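Local coordinates for protein luciferase (PDB 1VPR) that catalyses the oxidation of an open-tetrapyrrole luciferin by molecular oxygen with emission of blue light, as one of three homologous luciferase domains most active near pH 6.3, at residues 132-137 and 343-348; 143-148 and 323-328; 230-233 and 237-240. All blocks are in the same frame, centred on the assembly; numbering follows the deposited sequence.

Contact 1: residues 132-137 and 343-348; sequences GDKTLK and AKDLDY
Lys134 reaches across to two aspartates at once, and its ammonium group makes the direct salt bridges between 132-137 and 343-348. The shorter one is 2.7 Å from Lys134 NZ to Asp347 OD1, which receives it on the syn side, not far from the carboxylate plane. Asp347 OD2, at 3.2 Å from Lys134 NZ, adds only a weak bond, yet the ammonium still faces both oxygens of that carboxylate. Asp345 is approached differently: Lys134 NZ lies 3.0 Å from Asp345 OD1 but comes from well above the carboxylate plane, 49° out of it. The lysine gets there by folding its far half, with chi3 at 60° and chi4 at 70°, which turns NZ in between the two acids. Two waters reinforce the junction. Each donates to Asp345 OD1 (2.7 Å in both cases) and to the carbonyl oxygen of Lys134, so Asp345 OD1 takes three donors and the base and tip of the lysine both tie to the same aspartate. One shell further out, Asp345 OD2 accepts the backbone N-H of Tyr322, which lies in helix 321-324, while Asp347 OD1 has a weak second donor in the backbone N-H of Ser319. The lysine's positive charge, together with these donors, would be expected to favour the ionised form of both acids. Lys134 sits in a type I turn from Asp133 to Leu136, where Asp133 OD1 accepts the backbone N-H of Thr135 at 3.0 Å, forming an Asx turn. Together this makes a buried salt-bridge network between two loops of the luciferase catalytic domain, with both acids in one type I turn, Asp345 to Tyr348, and Asp345 also bonded to the backbone of helix 321-324.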
ATOM      1  N   GLY A 132      11.373  12.975   2.556  1.00 17.51           N
ATOM      2  CA  GLY A 132      10.987  13.661   1.329  1.00 17.54           C
ATOM      3  C   GLY A 132      12.132  14.298   0.534  1.00 18.45           C
ATOM      4  O   GLY A 132      11.921  14.814  -0.563  1.00 20.47           O
ATOM      5  N   ASP A 133      13.347  14.260   1.059  1.00 18.48           N
ATOM      6  CA  ASP A 133      14.491  14.871   0.377  1.00 18.90           C
ATOM      7  C   ASP A 133      15.222  13.820  -0.454  1.00 20.05           C
ATOM      8  O   ASP A 133      15.984  12.998   0.086  1.00 19.26           O
ATOM      9  CB  ASP A 133      15.446  15.484   1.423  1.00 19.23           C
ATOM     10  CG  ASP A 133      16.550  16.347   0.799  1.00 21.75           C
ATOM     11  OD1 ASP A 133      16.880  16.195  -0.412  1.00 21.09           O
ATOM     12  OD2 ASP A 133      17.107  17.182   1.557  1.00 21.16           O
ATOM     13  N   LYS A 134      15.003  13.857  -1.772  1.00 19.03           N
ATOM     14  CA  LYS A 134      15.596  12.876  -2.673  1.00 17.70           C
ATOM     15  C   LYS A 134      17.108  12.943  -2.756  1.00 18.62           C
ATOM     16  O   LYS A 134      17.735  11.977  -3.194  1.00 16.44           O
ATOM     17  CB  LYS A 134      14.984  13.021  -4.081  1.00 18.53           C
ATOM     18  CG  LYS A 134      13.464  12.747  -4.123  1.00 16.42           C
ATOM     19  CD  LYS A 134      12.831  13.208  -5.458  1.00 17.73           C
ATOM     20  CE  LYS A 134      13.446  12.474  -6.643  1.00 15.00           C
ATOM     21  NZ  LYS A 134      13.046  11.045  -6.662  1.00 15.72           N
ATOM     22  N   THR A 135      17.696  14.064  -2.324  1.00 18.44           N
ATOM     23  CA  THR A 135      19.151  14.245  -2.360  1.00 19.13           C
ATOM     24  C   THR A 135      19.913  13.650  -1.167  1.00 19.93           C
ATOM     25  O   THR A 135      21.150  13.667  -1.138  1.00 17.42           O
ATOM     26  CB  THR A 135      19.528  15.744  -2.442  1.00 21.65           C
ATOM     27  OG1 THR A 135      19.240  16.393  -1.187  1.00 21.47           O
ATOM     28  CG2 THR A 135      18.711  16.419  -3.554  1.00 19.28           C
ATOM     29  N   LEU A 136      19.197  13.114  -0.187  1.00 18.66           N
ATOM     30  CA  LEU A 136      19.864  12.552   0.995  1.00 19.01           C
ATOM     31  C   LEU A 136      19.997  11.034   0.976  1.00 19.49           C
ATOM     32  O   LEU A 136      19.114  10.324   0.510  1.00 20.16           O
ATOM     33  CB  LEU A 136      19.099  12.944   2.263  1.00 17.10           C
ATOM     34  CG  LEU A 136      18.914  14.437   2.519  1.00 19.42           C
ATOM     35  CD1 LEU A 136      18.114  14.636   3.811  1.00 20.59           C
ATOM     36  CD2 LEU A 136      20.273  15.135   2.613  1.00 20.85           C
ATOM     37  N   LYS A 137      21.109  10.537   1.489  1.00 19.82           N
ATOM     38  CA  LYS A 137      21.307   9.106   1.590  1.00 19.83           C
ATOM     39  C   LYS A 137      20.649   8.704   2.909  1.00 21.19           C
ATOM     40  O   LYS A 137      20.668   9.481   3.875  1.00 20.25           O
ATOM     41  CB  LYS A 137      22.789   8.781   1.666  1.00 22.52           C
ATOM     42  CG  LYS A 137      23.583   9.198   0.461  1.00 24.56           C
ATOM     43  CD  LYS A 137      25.010   8.766   0.638  1.00 28.08           C
ATOM     44  CE  LYS A 137      25.854   9.189  -0.548  1.00 30.79           C
ATOM     45  NZ  LYS A 137      27.299   8.919  -0.264  1.00 31.02           N
ATOM     46  N   ALA A 343      21.777   2.930  -7.827  1.00 20.26           N
ATOM     47  CA  ALA A 343      21.362   3.891  -6.822  1.00 19.74           C
ATOM     48  C   ALA A 343      21.176   5.299  -7.378  1.00 20.21           C
ATOM     49  O   ALA A 343      21.794   6.254  -6.896  1.00 18.93           O
ATOM     50  CB  ALA A 343      22.390   3.896  -5.692  1.00 19.93           C
ATOM     51  N   LYS A 344      20.338   5.421  -8.404  1.00 19.44           N
ATOM     52  CA  LYS A 344      20.047   6.718  -9.016  1.00 17.13           C
ATOM     53  C   LYS A 344      18.544   6.771  -9.213  1.00 16.85           C
ATOM     54  O   LYS A 344      17.924   5.796  -9.650  1.00 18.61           O
ATOM     55  CB  LYS A 344      20.758   6.862 -10.355  1.00 19.05           C
ATOM     56  N   ASP A 345      17.939   7.893  -8.858  1.00 16.82           N
ATOM     57  CA  ASP A 345      16.494   8.007  -9.014  1.00 14.99           C
ATOM     58  C   ASP A 345      16.100   8.164 -10.485  1.00 13.30           C
ATOM     59  O   ASP A 345      16.694   8.944 -11.204  1.00 13.54           O
ATOM     60  CB  ASP A 345      15.972   9.200  -8.214  1.00 14.28           C
ATOM     61  CG  ASP A 345      16.087   9.007  -6.717  1.00 16.07           C
ATOM     62  OD1 ASP A 345      15.772   9.987  -6.013  1.00 16.19           O
ATOM     63  OD2 ASP A 345      16.457   7.908  -6.223  1.00 14.78           O
ATOM     64  N   LEU A 346      15.093   7.408 -10.914  1.00 13.75           N
ATOM     65  CA  LEU A 346      14.586   7.451 -12.277  1.00 14.26           C
ATOM     66  C   LEU A 346      14.141   8.854 -12.665  1.00 12.18           C
ATOM     67  O   LEU A 346      14.133   9.192 -13.840  1.00 13.11           O
ATOM     68  CB  LEU A 346      13.411   6.452 -12.429  1.00 14.31           C
ATOM     69  CG  LEU A 346      13.757   4.962 -12.258  1.00 14.46           C
ATOM     70  CD1 LEU A 346      12.495   4.089 -12.367  1.00 16.45           C
ATOM     71  CD2 LEU A 346      14.762   4.563 -13.348  1.00 17.82           C
ATOM     72  N   ASP A 347      13.802   9.688 -11.688  1.00 13.28           N
ATOM     73  CA  ASP A 347      13.357  11.049 -12.001  1.00 14.50           C
ATOM     74  C   ASP A 347      14.372  12.156 -11.659  1.00 14.51           C
ATOM     75  O   ASP A 347      14.040  13.347 -11.653  1.00 13.83           O
ATOM     76  CB  ASP A 347      11.995  11.331 -11.331  1.00 13.26           C
ATOM     77  CG  ASP A 347      12.029  11.183  -9.828  1.00 16.32           C
ATOM     78  OD1 ASP A 347      12.813  10.357  -9.308  1.00 16.36           O
ATOM     79  OD2 ASP A 347      11.246  11.880  -9.149  1.00 17.53           O
ATOM     80  N   TYR A 348      15.607  11.748 -11.388  1.00 14.88           N
ATOM     81  CA  TYR A 348      16.705  12.666 -11.083  1.00 17.09           C
ATOM     82  C   TYR A 348      16.723  13.713 -12.209  1.00 15.32           C
ATOM     83  O   TYR A 348      16.581  13.362 -13.384  1.00 13.19           O
ATOM     84  CB  TYR A 348      18.022  11.882 -11.064  1.00 16.71           C
ATOM     85  CG  TYR A 348      19.250  12.755 -10.903  1.00 18.19           C
ATOM     86  CD1 TYR A 348      19.768  13.045  -9.642  1.00 20.01           C
ATOM     87  CD2 TYR A 348      19.869  13.320 -12.020  1.00 19.61           C
ATOM     88  CE1 TYR A 348      20.878  13.880  -9.491  1.00 20.42           C
ATOM     89  CE2 TYR A 348      20.978  14.161 -11.887  1.00 20.79           C
ATOM     90  CZ  TYR A 348      21.473  14.434 -10.628  1.00 20.58           C
ATOM     91  OH  TYR A 348      22.559  15.259 -10.524  1.00 21.43           O
TER
HETATM   92  O   HOH W   1      17.881  11.633  -5.984  1.00 16.90           O
HETATM   93  O   HOH W   2      16.222   9.243  -3.455  1.00 17.96           O

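Contact 2: residues 143-148 and 323-328; sequences LPWPAG and TALAGR
Leu143 donates its backbone N-H to the carbonyl oxygen of Ala324 over 3.0 Å, nearly straight at 163°, and the nitrogen lies almost along the C=O axis. That carbonyl belongs to the last turn of helix 321-324, where the chain leaves helical angles at Leu325 and closes in a Schellman motif with Ala326, at positive phi, as its C-prime residue. The loop 143-148 thus takes up a carbonyl at the capped C-terminal end of a helix. Round this bond the packing is apolar. Leu143 curls over its acceptor, with Leu143 CG 3.6 Å from Ala324 O. The Leu143 CD1 methyl touches the Ala324 methyl, CB, at 4.2 Å. Two residues on, Trp145 is set at about a right angle to Leu325. The Leu325 CD2 methyl meets the pyrrole side of the indole obliquely, 3.5 Å from Trp145 NE1 and 4.0 Å from Trp145 CE2, while its sister methyl Leu325 CD1 lies 4.2 Å from Trp145 CZ2. With chi1 at -75°, the indole stands beside its own backbone N, and from there its ring system reaches the leucine. Further out, Trp145 stacks on Tyr339 and meets the ring of Tyr237, which Leu143, Ala324 and Leu325 all touch as well; Leu143 also packs on Trp265 of the barrel wall. In chemical terms, a single direct hydrogen bond joins the two segments and apolar contacts do the rest; all four touching residues are buried, so the bond is probably shielded from water.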
ATOM      1  N   LEU A 143      19.885   0.001   2.325  1.00 19.13           N
ATOM      2  CA  LEU A 143      18.986  -0.958   2.946  1.00 18.72           C
ATOM      3  C   LEU A 143      19.341  -2.318   2.354  1.00 18.32           C
ATOM      4  O   LEU A 143      19.758  -2.413   1.197  1.00 18.52           O
ATOM      5  CB  LEU A 143      17.513  -0.604   2.647  1.00 20.04           C
ATOM      6  CG  LEU A 143      16.901   0.622   3.367  1.00 20.25           C
ATOM      7  CD1 LEU A 143      15.532   0.971   2.768  1.00 16.64           C
ATOM      8  CD2 LEU A 143      16.763   0.334   4.872  1.00 20.70           C
ATOM      9  N   PRO A 144      19.230  -3.390   3.157  1.00 17.46           N
ATOM     10  CA  PRO A 144      19.535  -4.722   2.646  1.00 20.45           C
ATOM     11  C   PRO A 144      18.415  -5.177   1.707  1.00 19.30           C
ATOM     12  O   PRO A 144      17.248  -4.934   1.995  1.00 17.28           O
ATOM     13  CB  PRO A 144      19.564  -5.592   3.919  1.00 20.60           C
ATOM     14  CG  PRO A 144      19.997  -4.640   4.985  1.00 18.96           C
ATOM     15  CD  PRO A 144      19.168  -3.399   4.628  1.00 18.45           C
ATOM     16  N   TRP A 145      18.760  -5.795   0.578  1.00 18.03           N
ATOM     17  CA  TRP A 145      17.736  -6.350  -0.307  1.00 17.20           C
ATOM     18  C   TRP A 145      17.416  -7.693   0.366  1.00 18.42           C
ATOM     19  O   TRP A 145      18.316  -8.333   0.921  1.00 19.04           O
ATOM     20  CB  TRP A 145      18.290  -6.613  -1.707  1.00 17.21           C
ATOM     21  CG  TRP A 145      18.488  -5.362  -2.541  1.00 17.99           C
ATOM     22  CD1 TRP A 145      19.624  -4.609  -2.638  1.00 19.02           C
ATOM     23  CD2 TRP A 145      17.516  -4.736  -3.393  1.00 15.25           C
ATOM     24  NE1 TRP A 145      19.424  -3.557  -3.502  1.00 18.24           N
ATOM     25  CE2 TRP A 145      18.136  -3.610  -3.975  1.00 16.36           C
ATOM     26  CE3 TRP A 145      16.181  -5.020  -3.716  1.00 16.91           C
ATOM     27  CZ2 TRP A 145      17.466  -2.756  -4.870  1.00 16.56           C
ATOM     28  CZ3 TRP A 145      15.507  -4.175  -4.610  1.00 14.66           C
ATOM     29  CH2 TRP A 145      16.149  -3.058  -5.177  1.00 15.09           C
ATOM     30  N   PRO A 146      16.140  -8.127   0.363  1.00 18.83           N
ATOM     31  CA  PRO A 146      15.839  -9.411   1.010  1.00 16.94           C
ATOM     32  C   PRO A 146      16.216 -10.629   0.187  1.00 18.59           C
ATOM     33  O   PRO A 146      15.772 -10.780  -0.951  1.00 17.07           O
ATOM     34  CB  PRO A 146      14.334  -9.326   1.263  1.00 15.65           C
ATOM     35  CG  PRO A 146      13.844  -8.501   0.093  1.00 14.22           C
ATOM     36  CD  PRO A 146      14.897  -7.401   0.013  1.00 18.28           C
ATOM     37  N   ALA A 147      17.042 -11.502   0.762  1.00 20.36           N
ATOM     38  CA  ALA A 147      17.465 -12.738   0.096  1.00 20.30           C
ATOM     39  C   ALA A 147      16.274 -13.433  -0.561  1.00 20.01           C
ATOM     40  O   ALA A 147      15.204 -13.521   0.045  1.00 19.48           O
ATOM     41  CB  ALA A 147      18.100 -13.702   1.135  1.00 19.41           C
ATOM     42  N   GLY A 148      16.456 -13.933  -1.785  1.00 19.75           N
ATOM     43  CA  GLY A 148      15.363 -14.628  -2.463  1.00 18.78           C
ATOM     44  C   GLY A 148      14.481 -13.746  -3.333  1.00 20.02           C
ATOM     45  O   GLY A 148      13.555 -14.235  -3.980  1.00 18.17           O
ATOM     46  N   THR A 323      18.308   7.428  -2.225  1.00 17.01           N
ATOM     47  CA  THR A 323      18.125   7.487  -0.776  1.00 15.40           C
ATOM     48  C   THR A 323      18.160   6.096  -0.150  1.00 16.75           C
ATOM     49  O   THR A 323      18.971   5.813   0.739  1.00 14.76           O
ATOM     50  CB  THR A 323      16.782   8.159  -0.411  1.00 15.65           C
ATOM     51  OG1 THR A 323      16.792   9.524  -0.849  1.00 16.10           O
ATOM     52  CG2 THR A 323      16.543   8.117   1.115  1.00 15.34           C
ATOM     53  N   ALA A 324      17.300   5.206  -0.642  1.00 15.97           N
ATOM     54  CA  ALA A 324      17.213   3.862  -0.099  1.00 15.80           C
ATOM     55  C   ALA A 324      18.506   3.049  -0.135  1.00 17.78           C
ATOM     56  O   ALA A 324      18.772   2.292   0.805  1.00 15.40           O
ATOM     57  CB  ALA A 324      16.093   3.094  -0.797  1.00 17.30           C
ATOM     58  N   LEU A 325      19.289   3.166  -1.211  1.00 15.47           N
ATOM     59  CA  LEU A 325      20.546   2.431  -1.308  1.00 17.48           C
ATOM     60  C   LEU A 325      21.732   3.321  -0.885  1.00 19.02           C
ATOM     61  O   LEU A 325      22.899   2.939  -1.036  1.00 17.62           O
ATOM     62  CB  LEU A 325      20.748   1.914  -2.746  1.00 18.32           C
ATOM     63  CG  LEU A 325      19.606   1.049  -3.321  1.00 16.61           C
ATOM     64  CD1 LEU A 325      19.973   0.609  -4.753  1.00 17.04           C
ATOM     65  CD2 LEU A 325      19.387  -0.198  -2.416  1.00 16.45           C
ATOM     66  N   ALA A 326      21.435   4.498  -0.338  1.00 18.01           N
ATOM     67  CA  ALA A 326      22.484   5.424   0.093  1.00 20.84           C
ATOM     68  C   ALA A 326      23.546   5.600  -0.979  1.00 20.16           C
ATOM     69  O   ALA A 326      24.746   5.577  -0.683  1.00 19.84           O
ATOM     70  CB  ALA A 326      23.153   4.923   1.389  1.00 20.71           C
ATOM     71  N   GLY A 327      23.110   5.747  -2.223  1.00 20.94           N
ATOM     72  CA  GLY A 327      24.045   5.954  -3.314  1.00 20.75           C
ATOM     73  C   GLY A 327      24.889   4.765  -3.730  1.00 22.85           C
ATOM     74  O   GLY A 327      25.787   4.919  -4.554  1.00 23.27           O
ATOM     75  N   ARG A 328      24.612   3.578  -3.203  1.00 22.18           N
ATOM     76  CA  ARG A 328      25.417   2.412  -3.568  1.00 23.63           C
ATOM     77  C   ARG A 328      24.815   1.533  -4.649  1.00 23.45           C
ATOM     78  O   ARG A 328      23.853   0.799  -4.406  1.00 22.17           O
ATOM     79  CB  ARG A 328      25.711   1.550  -2.326  1.00 27.22           C
ATOM     80  CG  ARG A 328      26.635   0.365  -2.638  1.00 31.60           C
ATOM     81  CD  ARG A 328      26.905  -0.567  -1.455  1.00 33.66           C
ATOM     82  NE  ARG A 328      27.612  -1.772  -1.896  1.00 36.76           N
ATOM     83  CZ  ARG A 328      27.909  -2.814  -1.113  1.00 36.97           C
ATOM     84  NH1 ARG A 328      28.550  -3.863  -1.618  1.00 33.99           N
ATOM     85  NH2 ARG A 328      27.569  -2.806   0.172  1.00 37.68           N
TER

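Contact 3: residues 230-233 and 237-240; sequences RTWK and YFYE
The ring of Phe238 carries Trp232 on one face and has Glu240 OE2 at its edge, in plane. These rings sit at the gap between the two edge strands of the calycin beta barrel. Trp232 CD1 stands 3.6 Å above the phenyl plane, over the ring centre, so that the pyrrole part of the indole and the phenyl form an offset stack with centroids 4.4 Å apart and planes inclined by 23°. Both rings start from the sterically demanding position between backbone N and carbonyl carbon, chi1 being 42° in Trp232 and 61° in Phe238; they point the same way and lie side by side. Strands 229-233 and 237-241 are the two outermost strands of the ten-stranded antiparallel sheet, and their short axes come no closer than 7.3 Å, which recalls the gap in the barrels of fatty acid binding proteins. Side chains bridge it instead of backbone bonds. Beyond the stack, the Arg230 guanidinium meets the carboxylate of Glu240 side-on, giving one nitrogen to each oxygen: Arg230 NE to Glu240 OE2 at 2.9 Å and Arg230 NH2 to Glu240 OE1 at 3.0 Å, both on the syn side. Sharp bends at chi2 and chi3 fold the arginine back toward this partner. Its rotation is further fixed by carbonyl acceptors, Arg227 O for NH2 and Val218 O for NH1, so the buried charge is held from several directions. At the other end of the gap, a water accepts the backbone N-H of Lys233 at 3.2 Å and lies 3.3 Å from Tyr237 O.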
ATOM      1  N   ARG A 230       0.737   6.670  -6.557  1.00 17.25           N
ATOM      2  CA  ARG A 230       2.185   6.478  -6.672  1.00 16.08           C
ATOM      3  C   ARG A 230       2.474   5.720  -7.964  1.00 16.02           C
ATOM      4  O   ARG A 230       1.650   4.942  -8.451  1.00 14.05           O
ATOM      5  CB  ARG A 230       2.778   5.690  -5.478  1.00 15.98           C
ATOM      6  CG  ARG A 230       2.578   4.163  -5.514  1.00 14.92           C
ATOM      7  CD  ARG A 230       1.233   3.748  -4.962  1.00 14.71           C
ATOM      8  NE  ARG A 230       1.102   4.166  -3.561  1.00 17.39           N
ATOM      9  CZ  ARG A 230       0.106   4.926  -3.099  1.00 18.23           C
ATOM     10  NH1 ARG A 230      -0.838   5.351  -3.922  1.00 16.86           N
ATOM     11  NH2 ARG A 230       0.044   5.258  -1.811  1.00 15.91           N
ATOM     12  N   THR A 231       3.630   5.997  -8.542  1.00 15.66           N
ATOM     13  CA  THR A 231       4.059   5.317  -9.764  1.00 17.03           C
ATOM     14  C   THR A 231       5.421   4.701  -9.449  1.00 15.97           C
ATOM     15  O   THR A 231       6.276   5.346  -8.833  1.00 16.13           O
ATOM     16  CB  THR A 231       4.238   6.306 -10.944  1.00 17.79           C
ATOM     17  OG1 THR A 231       2.965   6.854 -11.314  1.00 20.52           O
ATOM     18  CG2 THR A 231       4.810   5.599 -12.155  1.00 17.51           C
ATOM     19  N   TRP A 232       5.630   3.461  -9.873  1.00 14.13           N
ATOM     20  CA  TRP A 232       6.907   2.814  -9.622  1.00 15.08           C
ATOM     21  C   TRP A 232       7.284   1.894 -10.772  1.00 15.34           C
ATOM     22  O   TRP A 232       6.489   1.661 -11.681  1.00 14.10           O
ATOM     23  CB  TRP A 232       6.867   2.031  -8.284  1.00 14.10           C
ATOM     24  CG  TRP A 232       5.618   1.248  -8.016  1.00 13.48           C
ATOM     25  CD1 TRP A 232       4.626   1.565  -7.113  1.00 15.40           C
ATOM     26  CD2 TRP A 232       5.181   0.045  -8.675  1.00 15.19           C
ATOM     27  NE1 TRP A 232       3.607   0.648  -7.179  1.00 15.75           N
ATOM     28  CE2 TRP A 232       3.915  -0.294  -8.129  1.00 15.91           C
ATOM     29  CE3 TRP A 232       5.731  -0.774  -9.673  1.00 14.99           C
ATOM     30  CZ2 TRP A 232       3.188  -1.415  -8.552  1.00 18.74           C
ATOM     31  CZ3 TRP A 232       5.003  -1.895 -10.096  1.00 14.83           C
ATOM     32  CH2 TRP A 232       3.747  -2.201  -9.537  1.00 16.74           C
ATOM     33  N   LYS A 233       8.510   1.386 -10.750  1.00 14.77           N
ATOM     34  CA  LYS A 233       8.952   0.473 -11.796  1.00 14.33           C
ATOM     35  C   LYS A 233       9.579  -0.764 -11.145  1.00 13.08           C
ATOM     36  O   LYS A 233      10.267  -0.666 -10.112  1.00 12.45           O
ATOM     37  CB  LYS A 233       9.965   1.160 -12.734  1.00 13.26           C
ATOM     38  CG  LYS A 233      10.536   0.219 -13.826  1.00 14.41           C
ATOM     39  CD  LYS A 233      11.472   0.974 -14.799  1.00 14.94           C
ATOM     40  CE  LYS A 233      12.007   0.021 -15.862  1.00 13.80           C
ATOM     41  NZ  LYS A 233      12.536   0.744 -17.048  1.00 13.67           N
ATOM     42  N   TYR A 237      13.019   1.403  -5.991  1.00 10.98           N
ATOM     43  CA  TYR A 237      12.447   1.852  -4.726  1.00 11.97           C
ATOM     44  C   TYR A 237      11.452   2.998  -4.834  1.00 11.19           C
ATOM     45  O   TYR A 237      11.463   3.788  -5.778  1.00 12.05           O
ATOM     46  CB  TYR A 237      13.566   2.321  -3.773  1.00 11.96           C
ATOM     47  CG  TYR A 237      14.059   1.280  -2.793  1.00 14.70           C
ATOM     48  CD1 TYR A 237      15.185   0.511  -3.066  1.00 13.98           C
ATOM     49  CD2 TYR A 237      13.403   1.078  -1.591  1.00 13.00           C
ATOM     50  CE1 TYR A 237      15.644  -0.430  -2.154  1.00 14.46           C
ATOM     51  CE2 TYR A 237      13.844   0.144  -0.681  1.00 15.88           C
ATOM     52  CZ  TYR A 237      14.966  -0.604  -0.973  1.00 15.29           C
ATOM     53  OH  TYR A 237      15.391  -1.525  -0.068  1.00 15.25           O
ATOM     54  N   PHE A 238      10.566   3.064  -3.857  1.00 12.21           N
ATOM     55  CA  PHE A 238       9.653   4.176  -3.770  1.00 13.54           C
ATOM     56  C   PHE A 238       9.370   4.348  -2.299  1.00 12.58           C
ATOM     57  O   PHE A 238       9.593   3.452  -1.482  1.00 14.20           O
ATOM     58  CB  PHE A 238       8.385   4.010  -4.649  1.00 12.27           C
ATOM     59  CG  PHE A 238       7.518   2.830  -4.306  1.00 13.39           C
ATOM     60  CD1 PHE A 238       6.338   3.010  -3.597  1.00 10.85           C
ATOM     61  CD2 PHE A 238       7.847   1.556  -4.757  1.00 10.44           C
ATOM     62  CE1 PHE A 238       5.481   1.924  -3.343  1.00 12.47           C
ATOM     63  CE2 PHE A 238       7.012   0.478  -4.516  1.00 10.21           C
ATOM     64  CZ  PHE A 238       5.816   0.664  -3.805  1.00 12.31           C
ATOM     65  N   TYR A 239       8.902   5.525  -1.956  1.00 14.82           N
ATOM     66  CA  TYR A 239       8.657   5.882  -0.580  1.00 12.71           C
ATOM     67  C   TYR A 239       7.154   5.954  -0.291  1.00 14.57           C
ATOM     68  O   TYR A 239       6.406   6.589  -1.038  1.00 13.94           O
ATOM     69  CB  TYR A 239       9.317   7.242  -0.343  1.00 14.56           C
ATOM     70  CG  TYR A 239       8.895   7.946   0.930  1.00 15.25           C
ATOM     71  CD1 TYR A 239       8.921   7.277   2.151  1.00 17.20           C
ATOM     72  CD2 TYR A 239       8.479   9.285   0.910  1.00 15.15           C
ATOM     73  CE1 TYR A 239       8.552   7.912   3.338  1.00 17.34           C
ATOM     74  CE2 TYR A 239       8.097   9.934   2.089  1.00 17.28           C
ATOM     75  CZ  TYR A 239       8.144   9.232   3.303  1.00 16.98           C
ATOM     76  OH  TYR A 239       7.831   9.850   4.494  1.00 17.86           O
ATOM     77  N   GLU A 240       6.726   5.284   0.773  1.00 15.73           N
ATOM     78  CA  GLU A 240       5.329   5.313   1.171  1.00 15.10           C
ATOM     79  C   GLU A 240       5.114   5.978   2.531  1.00 16.20           C
ATOM     80  O   GLU A 240       5.352   5.360   3.567  1.00 16.80           O
ATOM     81  CB  GLU A 240       4.747   3.897   1.234  1.00 18.04           C
ATOM     82  CG  GLU A 240       4.535   3.235  -0.119  1.00 15.99           C
ATOM     83  CD  GLU A 240       3.206   3.633  -0.761  1.00 19.42           C
ATOM     84  OE1 GLU A 240       2.715   4.767  -0.512  1.00 18.21           O
ATOM     85  OE2 GLU A 240       2.672   2.807  -1.532  1.00 17.67           O
TER
HETATM   86  O   HOH W   3      10.160   3.208  -8.743  1.00 13.11           O

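From the N terminus the chain first lays down 132-137 and then 143-148 in one long loop ahead of strand 163-169. It runs through the first barrel strands to 230-233, turns, and at 237-240 closes contact 3 within four residues. The remaining strands bring it to 323-328, closing contact 2, and a final loop through 343-348 closes contact 1. The three closures sit one within another and none cross: contact 3 is innermost and contact 1 outermost. Tyr237 joins the inner two by packing on Ala324, and Leu136 O with Thr323 OG1 joins the outer two. Helix 321-324 and its flanking loops are thereby tied to the barrel beside its gap.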